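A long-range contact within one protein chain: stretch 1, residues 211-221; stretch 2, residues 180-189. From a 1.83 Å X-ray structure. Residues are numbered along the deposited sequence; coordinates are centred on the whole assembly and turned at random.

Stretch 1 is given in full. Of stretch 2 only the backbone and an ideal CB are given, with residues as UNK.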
# COMPACT_ATOMS: atom_id res chain seq x y z
N MET A 211 -10.48 10.55 13.70
CA MET A 211 -10.59 9.67 14.83
C MET A 211 -9.45 8.65 14.95
O MET A 211 -8.96 8.40 16.03
CB MET A 211 -11.93 8.93 14.84
CG MET A 211 -13.06 9.85 15.25
SD MET A 211 -14.71 9.12 15.03
CE MET A 211 -14.82 7.82 16.24
N ARG A 212 -9.04 8.09 13.81
CA ARG A 212 -7.94 7.15 13.76
C ARG A 212 -6.62 7.83 14.15
O ARG A 212 -5.82 7.27 14.91
CB ARG A 212 -7.85 6.55 12.33
CG ARG A 212 -9.02 5.62 11.99
CD ARG A 212 -9.24 5.38 10.50
NE ARG A 212 -8.13 4.72 9.80
CZ ARG A 212 -7.90 3.40 9.73
NH1 ARG A 212 -8.68 2.53 10.34
NH2 ARG A 212 -6.87 2.94 9.01
N ASP A 213 -6.41 9.03 13.63
CA ASP A 213 -5.24 9.82 14.00
C ASP A 213 -5.20 10.16 15.49
O ASP A 213 -4.15 9.97 16.12
CB ASP A 213 -5.17 11.10 13.23
CG ASP A 213 -4.73 10.92 11.80
OD1 ASP A 213 -4.10 9.90 11.40
OD2 ASP A 213 -4.97 11.89 11.08
N LEU A 214 -6.32 10.58 16.05
CA LEU A 214 -6.35 10.84 17.53
C LEU A 214 -6.20 9.60 18.39
O LEU A 214 -5.57 9.62 19.44
CB LEU A 214 -7.62 11.56 17.92
CG LEU A 214 -7.79 12.95 17.32
CD1 LEU A 214 -9.22 13.39 17.41
CD2 LEU A 214 -6.90 14.00 18.01
N ALA A 215 -6.79 8.47 17.96
CA ALA A 215 -6.59 7.23 18.65
C ALA A 215 -5.10 6.89 18.64
O ALA A 215 -4.54 6.40 19.63
CB ALA A 215 -7.40 6.09 18.01
N ALA A 216 -4.44 7.11 17.51
CA ALA A 216 -3.03 6.80 17.45
C ALA A 216 -2.21 7.76 18.39
O ALA A 216 -1.28 7.35 19.10
CB ALA A 216 -2.53 6.92 16.05
N ASP A 217 -2.59 9.02 18.40
CA ASP A 217 -1.90 10.00 19.34
C ASP A 217 -2.05 9.54 20.78
O ASP A 217 -1.06 9.42 21.50
CB ASP A 217 -2.47 11.40 19.22
CG ASP A 217 -2.19 12.03 17.87
OD1 ASP A 217 -1.26 11.57 17.14
OD2 ASP A 217 -2.92 12.97 17.53
N THR A 218 -3.29 9.27 21.16
CA THR A 218 -3.64 8.94 22.50
C THR A 218 -2.88 7.78 22.92
O THR A 218 -2.24 7.79 23.95
CB THR A 218 -5.13 8.64 22.60
OG1 THR A 218 -5.87 9.79 22.21
CG2 THR A 218 -5.55 8.24 24.01
N ILE A 219 -2.88 6.73 22.11
CA ILE A 219 -2.18 5.51 22.50
C ILE A 219 -0.68 5.69 22.53
O ILE A 219 -0.04 5.19 23.43
CB ILE A 219 -2.58 4.30 21.61
CG1 ILE A 219 -4.02 3.96 21.86
CG2 ILE A 219 -1.66 3.09 21.89
CD1 ILE A 219 -4.66 3.23 20.69
N GLY A 220 -0.12 6.42 21.56
CA GLY A 220 1.37 6.60 21.55
C GLY A 220 1.82 7.40 22.77
O GLY A 220 2.85 7.09 23.39
N PHE A 221 1.04 8.40 23.12
CA PHE A 221 1.38 9.27 24.30
C PHE A 221 1.20 8.50 25.63
O PHE A 221 2.03 8.62 26.52
CB PHE A 221 0.52 10.50 24.31
CG PHE A 221 0.79 11.49 23.16
CD1 PHE A 221 1.91 11.43 22.34
CD2 PHE A 221 -0.14 12.48 22.93
CE1 PHE A 221 2.08 12.35 21.27
CE2 PHE A 221 0.02 13.39 21.88
CZ PHE A 221 1.12 13.33 21.07
N UNK A 180 4.86 5.96 14.14
CA UNK A 180 5.58 4.82 14.67
C UNK A 180 4.68 3.95 15.57
O UNK A 180 5.02 2.80 15.83
CB UNK A 180 6.81 5.30 15.45
N UNK A 181 3.61 4.50 16.10
CA UNK A 181 2.81 3.72 17.07
C UNK A 181 2.01 2.59 16.38
O UNK A 181 1.72 1.61 17.02
CB UNK A 181 1.85 4.65 17.82
N UNK A 182 1.69 2.72 15.09
CA UNK A 182 1.21 1.54 14.32
C UNK A 182 -0.25 1.14 14.64
O UNK A 182 -0.65 -0.06 14.57
CB UNK A 182 2.12 0.35 14.60
N UNK A 183 -1.06 2.13 14.92
CA UNK A 183 -2.40 1.91 15.38
C UNK A 183 -3.39 1.91 14.21
O UNK A 183 -4.49 1.37 14.33
CB UNK A 183 -2.78 2.97 16.41
N UNK A 184 -3.07 2.56 13.10
CA UNK A 184 -3.99 2.53 11.98
C UNK A 184 -4.24 1.07 11.50
O UNK A 184 -5.40 0.68 11.28
CB UNK A 184 -3.44 3.39 10.84
N UNK A 185 -3.16 0.31 11.30
CA UNK A 185 -3.30 -1.09 10.81
C UNK A 185 -3.91 -1.95 11.92
O UNK A 185 -4.64 -2.97 11.64
CB UNK A 185 -1.95 -1.66 10.38
N UNK A 186 -3.60 -1.57 13.18
CA UNK A 186 -4.18 -2.29 14.35
C UNK A 186 -5.69 -2.20 14.38
O UNK A 186 -6.36 -3.23 14.66
CB UNK A 186 -3.62 -1.73 15.66
N UNK A 187 -6.23 -1.02 14.09
CA UNK A 187 -7.66 -0.77 13.98
C UNK A 187 -8.24 -1.49 12.78
O UNK A 187 -9.28 -2.18 12.89
CB UNK A 187 -7.94 0.73 13.88
N UNK A 188 -7.53 -1.42 11.65
CA UNK A 188 -7.97 -2.12 10.43
C UNK A 188 -8.22 -3.61 10.74
O UNK A 188 -9.16 -4.18 10.25
CB UNK A 188 -6.93 -1.97 9.32
N UNK A 189 -7.37 -4.24 11.55
CA UNK A 189 -7.51 -5.64 11.75
C UNK A 189 -8.78 -5.96 12.57
O UNK A 189 -9.12 -7.14 12.68
CB UNK A 189 -6.26 -6.19 12.44

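Position 180 lies beyond the reach of stretch 1: no atom of that helix comes within 5.5 Å of its ideal CB, so the contact leaves the choice open. The residue is Thr180.

At 181 the CA-to-CB bond points toward stretch 1, and the ideal CB sits 4.2 Å from Gly220 CA and 4.3 Å from Ala216 O. Gly220 has no side chain, so the helix surface is low here, and a compact apolar group such as valine, alanine or isoleucine would suit. Val181 is found. Its CG2 lies 3.6 Å from Gly220 CA, and its CG1 packs 3.9 Å from Ala216 CB.

Position 182 points away, and its phi of 76° favours glycine, though asparagine or aspartate can also adopt it; Gly182 is present.

Position 183 points squarely at the helix, with its ideal CB 4.0 Å from Ala216 CB and 4.7 Å from Ile219 CD1. The small alanine allows close approach, while the isoleucine offers an apolar surface to cover; leucine, isoleucine, valine or methionine could serve. Ile183, with chi1 in m, brings CD1 to 3.7 Å from Ile219 CD1, while its CG2 rests 3.9 Å from Ala216 CA.

At 184 the CA-to-CB bond runs sideways, 3.9 Å from Arg212 NH2 at the CB. A carboxylate, that of Asp213, lies farther along the helix, so a side chain long enough to carry a donor there would fit: histidine, glutamine, lysine or arginine. His184 does so, its NE2 donating to Asp213 OD1 at 2.9 Å, with the acceptor near the ring plane, where an imidazole N-H points. Its CA also lies over one face of the Arg212 guanidinium.

Positions 185 and 186 do not meet stretch 1: the first points away and the second is out of reach. They hold His185 and Ser186; Ser186 OG donates to Gly182 O at 2.6 Å, a bond within stretch 2 from a serine hydroxyl to the carbonyl four residues earlier.

Position 187 points toward stretch 1, with its ideal CB 4.0 Å from Arg212 NH1 and Ala215 CB also in view. An aliphatic chain could reach that methyl. Ile187 extends CD1 to 4.3 Å from Ala215 CB and sets CG2 3.7 Å from Arg212 NH1.

At 188 the bond is sideways, but Arg212 NH2 lies 4.9 Å from the ideal CB, inviting an acid, aspartate or perhaps glutamate. Asp188 forms a salt bridge: its OD1 accepts from both Arg212 NH1 (2.9 Å) and NH2 (2.8 Å), at the guanidinium edge.

Position 189, out of reach, is Ala189.

Stretch 2 (180-189) TVGIHHSIDA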
# COMPACT_ATOMS: atom_id res chain seq x y z
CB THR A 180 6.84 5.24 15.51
OG1 THR A 180 6.46 6.06 16.61
CG2 THR A 180 7.86 6.02 14.63
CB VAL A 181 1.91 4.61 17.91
CG1 VAL A 181 0.75 5.14 17.13
CG2 VAL A 181 1.38 3.87 19.14
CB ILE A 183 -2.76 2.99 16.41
CG1 ILE A 183 -2.15 2.64 17.76
CG2 ILE A 183 -4.24 3.15 16.59
CD1 ILE A 183 -2.53 1.26 18.32
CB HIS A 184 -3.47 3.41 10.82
CG HIS A 184 -3.57 4.88 11.12
ND1 HIS A 184 -2.70 5.54 11.96
CD2 HIS A 184 -4.47 5.80 10.71
CE1 HIS A 184 -3.07 6.81 12.06
NE2 HIS A 184 -4.14 6.99 11.30
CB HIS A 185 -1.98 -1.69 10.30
CG HIS A 185 -0.92 -1.82 11.33
ND1 HIS A 185 -0.89 -2.83 12.28
CD2 HIS A 185 0.24 -1.13 11.51
CE1 HIS A 185 0.18 -2.71 13.03
NE2 HIS A 185 0.89 -1.70 12.56
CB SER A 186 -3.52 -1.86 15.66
OG SER A 186 -2.12 -1.98 15.56
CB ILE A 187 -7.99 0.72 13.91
CG1 ILE A 187 -7.73 1.37 15.28
CG2 ILE A 187 -9.47 0.95 13.55
CD1 ILE A 187 -7.44 2.87 15.19
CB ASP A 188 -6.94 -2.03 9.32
CG ASP A 188 -6.73 -0.62 8.78
OD1 ASP A 188 -7.63 0.25 8.86
OD2 ASP A 188 -5.66 -0.38 8.21
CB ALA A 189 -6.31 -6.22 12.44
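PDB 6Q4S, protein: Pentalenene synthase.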